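Local coordinates for protein phosphoglycerol transferase GacH (PDB 6DGM) that probably transfers glycerol phosphate onto the rhamnose polysaccharide of the streptococcal cell wall, using a manganese-binding, probably extracellular domain of the alkaline phosphatase clan, at residues K304-I309 against L318-D323; T264-G269 against S312-A317. All blocks are in the same frame, centred on the assembly; numbering follows the deposited sequence.

Contact 1 (K304-I309 against L318-D323); sequences KNHPLI and LFEHTD. With CA (calcium ion), chain E.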
loop_
_atom_site.group_PDB
_atom_site.type_symbol
_atom_site.label_atom_id
_atom_site.label_comp_id
_atom_site.label_asym_id
_atom_site.label_seq_id
_atom_site.Cartn_x
_atom_site.Cartn_y
_atom_site.Cartn_z
ATOM N N LYS A 304 15.442 7.320 -0.182
ATOM C CA LYS A 304 14.922 8.416 0.618
ATOM C C LYS A 304 14.675 7.925 2.041
ATOM O O LYS A 304 14.356 6.755 2.268
ATOM C CB LYS A 304 13.604 8.917 0.022
ATOM C CG LYS A 304 13.671 9.306 -1.457
ATOM C CD LYS A 304 14.496 10.563 -1.654
ATOM C CE LYS A 304 14.522 10.988 -3.126
ATOM N NZ LYS A 304 15.266 12.261 -3.326
ATOM N N ASN A 305 14.825 8.828 3.001
ATOM C CA ASN A 305 14.781 8.465 4.416
ATOM C C ASN A 305 13.341 8.546 4.899
ATOM O O ASN A 305 12.842 9.632 5.212
ATOM C CB ASN A 305 15.678 9.407 5.213
ATOM C CG ASN A 305 15.710 9.071 6.695
ATOM O OD1 ASN A 305 15.535 7.919 7.083
ATOM N ND2 ASN A 305 15.939 10.073 7.522
ATOM N N HIS A 306 12.676 7.391 4.979
ATOM C CA HIS A 306 11.301 7.293 5.469
ATOM C C HIS A 306 11.169 6.007 6.272
ATOM O O HIS A 306 10.538 5.035 5.833
ATOM C CB HIS A 306 10.310 7.295 4.304
ATOM C CG HIS A 306 10.278 8.584 3.547
ATOM N ND1 HIS A 306 9.887 9.776 4.122
ATOM C CD2 HIS A 306 10.611 8.874 2.267
ATOM C CE1 HIS A 306 9.965 10.741 3.223
ATOM N NE2 HIS A 306 10.405 10.221 2.090
ATOM N N PRO A 307 11.752 5.967 7.472
ATOM C CA PRO A 307 11.824 4.683 8.200
ATOM C C PRO A 307 10.481 4.151 8.660
ATOM O O PRO A 307 10.358 2.936 8.869
ATOM C CB PRO A 307 12.734 4.988 9.396
ATOM C CG PRO A 307 12.718 6.498 9.530
ATOM C CD PRO A 307 12.505 7.044 8.141
ATOM N N LEU A 308 9.483 5.015 8.828
ATOM C CA LEU A 308 8.178 4.609 9.340
ATOM C C LEU A 308 7.149 5.531 8.703
ATOM O O LEU A 308 7.143 6.743 8.964
ATOM C CB LEU A 308 8.146 4.731 10.861
ATOM C CG LEU A 308 6.792 4.565 11.547
ATOM C CD1 LEU A 308 6.154 3.267 11.164
ATOM C CD2 LEU A 308 6.961 4.668 13.053
ATOM N N ILE A 309 6.274 4.958 7.879
ATOM C CA ILE A 309 5.226 5.717 7.213
ATOM C C ILE A 309 3.932 4.917 7.290
ATOM O O ILE A 309 3.900 3.785 7.770
ATOM C CB ILE A 309 5.580 6.069 5.760
ATOM C CG1 ILE A 309 5.706 4.814 4.898
ATOM C CG2 ILE A 309 6.886 6.902 5.721
ATOM C CD1 ILE A 309 6.113 5.133 3.458
ATOM N N LEU A 318 5.989 7.717 -3.573
ATOM C CA LEU A 318 6.265 7.274 -4.936
ATOM C C LEU A 318 6.648 8.450 -5.821
ATOM O O LEU A 318 7.592 8.365 -6.619
ATOM C CB LEU A 318 5.033 6.554 -5.497
ATOM C CG LEU A 318 4.987 6.321 -7.009
ATOM C CD1 LEU A 318 5.935 5.184 -7.361
ATOM C CD2 LEU A 318 3.589 6.032 -7.500
ATOM N N PHE A 319 5.900 9.548 -5.723
ATOM C CA PHE A 319 6.267 10.740 -6.481
ATOM C C PHE A 319 7.670 11.206 -6.116
ATOM O O PHE A 319 8.457 11.582 -6.993
ATOM C CB PHE A 319 5.265 11.865 -6.227
ATOM C CG PHE A 319 4.024 11.802 -7.090
ATOM C CD1 PHE A 319 2.995 10.925 -6.798
ATOM C CD2 PHE A 319 3.883 12.642 -8.180
ATOM C CE1 PHE A 319 1.849 10.887 -7.590
ATOM C CE2 PHE A 319 2.759 12.599 -8.975
ATOM C CZ PHE A 319 1.739 11.725 -8.690
ATOM N N GLU A 320 8.001 11.204 -4.821
ATOM C CA GLU A 320 9.333 11.645 -4.418
ATOM C C GLU A 320 10.404 10.697 -4.946
ATOM O O GLU A 320 11.441 11.135 -5.466
ATOM C CB GLU A 320 9.417 11.745 -2.899
ATOM C CG GLU A 320 10.737 12.305 -2.421
ATOM C CD GLU A 320 10.932 12.149 -0.939
ATOM O OE1 GLU A 320 10.587 11.066 -0.392
ATOM O OE2 GLU A 320 11.428 13.105 -0.322
ATOM N N HIS A 321 10.179 9.388 -4.803
ATOM C CA HIS A 321 11.189 8.415 -5.209
ATOM C C HIS A 321 11.477 8.516 -6.700
ATOM O O HIS A 321 12.635 8.442 -7.123
ATOM C CB HIS A 321 10.745 6.989 -4.835
ATOM C CG HIS A 321 11.747 5.946 -5.195
ATOM N ND1 HIS A 321 12.868 5.704 -4.430
ATOM C CD2 HIS A 321 11.828 5.117 -6.261
ATOM C CE1 HIS A 321 13.599 4.766 -5.012
ATOM N NE2 HIS A 321 12.986 4.387 -6.120
ATOM N N THR A 322 10.437 8.696 -7.511
ATOM C CA THR A 322 10.584 8.806 -8.947
ATOM C C THR A 322 10.842 10.233 -9.423
ATOM O O THR A 322 10.934 10.444 -10.635
ATOM C CB THR A 322 9.340 8.272 -9.657
ATOM O OG1 THR A 322 8.196 9.059 -9.313
ATOM C CG2 THR A 322 9.104 6.819 -9.282
ATOM N N ASP A 323 10.944 11.205 -8.513
ATOM C CA ASP A 323 11.201 12.612 -8.864
ATOM C C ASP A 323 10.141 13.163 -9.818
ATOM O O ASP A 323 10.442 13.910 -10.755
ATOM C CB ASP A 323 12.614 12.798 -9.426
ATOM C CG ASP A 323 13.147 14.198 -9.211
ATOM O OD1 ASP A 323 12.949 14.740 -8.102
ATOM O OD2 ASP A 323 13.778 14.738 -10.141
HETATM CA CA CA E . 14.741 16.293 -7.643
HETATM O O HOH W 1 13.587 14.464 -1.580
HETATM O O HOH W 2 15.543 16.938 -9.882
HETATM O O HOH W 3 13.111 17.148 -5.682
HETATM O O HOH W 4 16.805 17.849 -6.766
#
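A polar contact, centred on a histidine-carboxylate hydrogen bond between His306 and Glu320, joins the residues just ahead of edge strand 308-310 to the last turn of helix 314-321, in the sulfatase-like domain. It illustrates how one carboxylate can tie a helix to chain that comes only a few residues before it. His306 NE2 donates to Glu320 OE1 at 2.6 Å with an N-H...O angle of 159°. The oxygen lies almost in the imidazole plane and receives the bond on its syn lone pair, while ring and carboxylate planes are turned 41° apart. Glu320 reaches this far because CG stands anti to the backbone N (chi1 -175°) and the chain runs on extended.

Lys304 lies across the same carboxylate, its aliphatic part doing the touching: CG comes to 3.7 Å from Glu320 OE1. Its ammonium group makes no direct salt bridge, with NZ 4.9 Å from Glu320 OE2; a water spans them, donating to OE2 at 2.8 Å and accepting a longer bond from NZ. Outside the pair, His306 packs on Leu337 and Asn338 of helix 328-339, and Lys304 N bonds Thr76 OG1.

The helix ends in a Schellman motif, in which Asp323 takes a positive phi and its N bonds Glu320 O at 3.1 Å. Asp323 OD1 then binds the calcium ion at 2.4 Å; Asp31 O and three waters are further ligands. The two oxygens of Glu320 thus have different tasks, OE1 gripping the buried histidine and OE2 holding the water. The short bond from NE2 is consistent with a strongly polarised, possibly charged imidazole, with the nearby lysine probably favouring an ionised glutamate.

Contact 2 (T264-G269 against S312-A317); sequences TVVFYG and SDFTAA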
loop_
_atom_site.group_PDB
_atom_site.type_symbol
_atom_site.label_atom_id
_atom_site.label_comp_id
_atom_site.label_asym_id
_atom_site.label_seq_id
_atom_site.Cartn_x
_atom_site.Cartn_y
_atom_site.Cartn_z
ATOM N N THR A 264 8.145 1.176 -11.451
ATOM C CA THR A 264 8.361 1.288 -10.008
ATOM C C THR A 264 7.333 0.433 -9.285
ATOM O O THR A 264 6.160 0.422 -9.655
ATOM C CB THR A 264 8.318 2.749 -9.535
ATOM O OG1 THR A 264 9.385 3.481 -10.152
ATOM C CG2 THR A 264 8.506 2.852 -8.027
ATOM N N VAL A 265 7.803 -0.311 -8.291
ATOM C CA VAL A 265 6.981 -1.193 -7.469
ATOM C C VAL A 265 6.918 -0.611 -6.062
ATOM O O VAL A 265 7.955 -0.314 -5.454
ATOM C CB VAL A 265 7.573 -2.611 -7.407
ATOM C CG1 VAL A 265 6.732 -3.502 -6.509
ATOM C CG2 VAL A 265 7.714 -3.228 -8.809
ATOM N N VAL A 266 5.701 -0.461 -5.545
ATOM C CA VAL A 266 5.457 -0.173 -4.137
ATOM C C VAL A 266 5.008 -1.493 -3.518
ATOM O O VAL A 266 3.921 -1.982 -3.819
ATOM C CB VAL A 266 4.388 0.910 -3.954
ATOM C CG1 VAL A 266 4.158 1.174 -2.474
ATOM C CG2 VAL A 266 4.775 2.200 -4.684
ATOM N N PHE A 267 5.860 -2.090 -2.692
ATOM C CA PHE A 267 5.661 -3.427 -2.145
ATOM C C PHE A 267 5.497 -3.293 -0.643
ATOM O O PHE A 267 6.317 -2.653 0.012
ATOM C CB PHE A 267 6.917 -4.257 -2.444
ATOM C CG PHE A 267 6.842 -5.677 -1.979
ATOM C CD1 PHE A 267 7.158 -5.999 -0.669
ATOM C CD2 PHE A 267 6.485 -6.691 -2.855
ATOM C CE1 PHE A 267 7.100 -7.306 -0.226
ATOM C CE2 PHE A 267 6.430 -8.018 -2.410
ATOM C CZ PHE A 267 6.741 -8.312 -1.091
ATOM N N TYR A 268 4.463 -3.928 -0.083
ATOM C CA TYR A 268 4.231 -3.780 1.345
ATOM C C TYR A 268 3.387 -4.932 1.864
ATOM O O TYR A 268 2.533 -5.464 1.150
ATOM C CB TYR A 268 3.540 -2.436 1.679
ATOM C CG TYR A 268 2.105 -2.345 1.197
ATOM C CD1 TYR A 268 1.809 -2.093 -0.138
ATOM C CD2 TYR A 268 1.041 -2.501 2.090
ATOM C CE1 TYR A 268 0.501 -1.999 -0.575
ATOM C CE2 TYR A 268 -0.276 -2.411 1.658
ATOM C CZ TYR A 268 -0.537 -2.155 0.334
ATOM O OH TYR A 268 -1.846 -2.059 -0.074
ATOM N N GLY A 269 3.623 -5.295 3.121
ATOM C CA GLY A 269 2.686 -6.164 3.804
ATOM C C GLY A 269 1.554 -5.342 4.394
ATOM O O GLY A 269 1.752 -4.251 4.943
ATOM N N SER A 312 -1.254 5.266 3.667
ATOM C CA SER A 312 -1.769 6.411 2.936
ATOM C C SER A 312 -0.669 7.293 2.367
ATOM O O SER A 312 -0.956 8.135 1.513
ATOM C CB SER A 312 -2.674 7.235 3.860
ATOM O OG SER A 312 -1.971 7.591 5.031
ATOM N N ASP A 313 0.575 7.125 2.822
ATOM C CA ASP A 313 1.698 7.933 2.391
ATOM C C ASP A 313 2.379 7.409 1.132
ATOM O O ASP A 313 3.283 8.070 0.624
ATOM C CB ASP A 313 2.777 7.965 3.489
ATOM C CG ASP A 313 2.370 8.740 4.724
ATOM O OD1 ASP A 313 1.694 9.788 4.598
ATOM O OD2 ASP A 313 2.744 8.284 5.832
ATOM N N PHE A 314 1.997 6.219 0.637
ATOM C CA PHE A 314 2.795 5.593 -0.409
ATOM C C PHE A 314 2.837 6.435 -1.678
ATOM O O PHE A 314 3.889 6.533 -2.314
ATOM C CB PHE A 314 2.288 4.194 -0.734
ATOM C CG PHE A 314 2.671 3.142 0.287
ATOM C CD1 PHE A 314 3.830 3.231 1.041
ATOM C CD2 PHE A 314 1.857 2.057 0.482
ATOM C CE1 PHE A 314 4.147 2.240 1.975
ATOM C CE2 PHE A 314 2.167 1.072 1.407
ATOM C CZ PHE A 314 3.308 1.154 2.139
ATOM N N THR A 315 1.713 7.040 -2.075
ATOM C CA THR A 315 1.710 7.785 -3.333
ATOM C C THR A 315 2.636 8.997 -3.264
ATOM O O THR A 315 3.413 9.243 -4.184
ATOM C CB THR A 315 0.297 8.195 -3.741
ATOM O OG1 THR A 315 -0.508 7.027 -3.847
ATOM C CG2 THR A 315 0.304 8.897 -5.124
ATOM N N ALA A 316 2.580 9.763 -2.183
ATOM C CA ALA A 316 3.520 10.870 -2.054
ATOM C C ALA A 316 4.956 10.366 -2.075
ATOM O O ALA A 316 5.840 10.983 -2.686
ATOM C CB ALA A 316 3.245 11.654 -0.780
ATOM N N ALA A 317 5.208 9.239 -1.412
ATOM C CA ALA A 317 6.555 8.691 -1.414
ATOM C C ALA A 317 6.956 8.209 -2.796
ATOM O O ALA A 317 8.134 8.288 -3.163
ATOM C CB ALA A 317 6.668 7.568 -0.397
#
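With CG anti to its carbonyl carbon (chi1 -77°), Phe314 projects from the first turn of helix 314-321 toward strand 263-269, where the side chains of Val266 and Tyr268 receive it. Val266 sets CG1 opposite its own backbone N, which carries this methyl over one face of the phenylalanine ring. The CH-pi contact is 4.0 Å from CG1 to the centroid of the Phe314 ring, 23° off the normal, and CG1 is 3.7 Å from Phe314 CG.

Tyr268 meets the far end of the same ring. Phe314 CE2 sits over a face of the phenol, 3.4 Å from Tyr268 CG, while Phe314 CZ lies 3.6 Å from Tyr268 CB. It is an oblique meeting of the two rings, with planes at 52°. Thr96 of helix 89-98 touches both aromatic side chains, and Tyr293 meets Phe314 from strand 290-297.

Strand 263-269 belongs to the central sheet of this alkaline phosphatase-like fold and leads directly to Asp270, a manganese ligand. The contact is wholly apolar and buried: dispersion and CH-pi attraction, with no hydrogen bond across it, hold the helix against the strand that delivers this metal ligand.

Overall arrangement
The two contacts lie side by side, their centres about 8 Å apart, and share helix 314-321: contact 2 uses its beginning, contact 1 its end. Both also reach the mixed eight-stranded sheet, contact 2 at inner strand 263-269 and contact 1 through the segment that enters edge strand 308-310. Along the chain the segments alternate, 264-269, 304-309, 312-317 and 318-323. Between them, Leu318 and Thr322 pack on Thr264, and Ile309 CD1 meets Phe314 CE1 at 3.8 Å, so the packing between helix and sheet continues from one contact to the other. The helix is thereby fastened to the sheet, whose strand 263-269 runs toward the manganese site, while Asp323, just past the helix C-terminus, binds calcium.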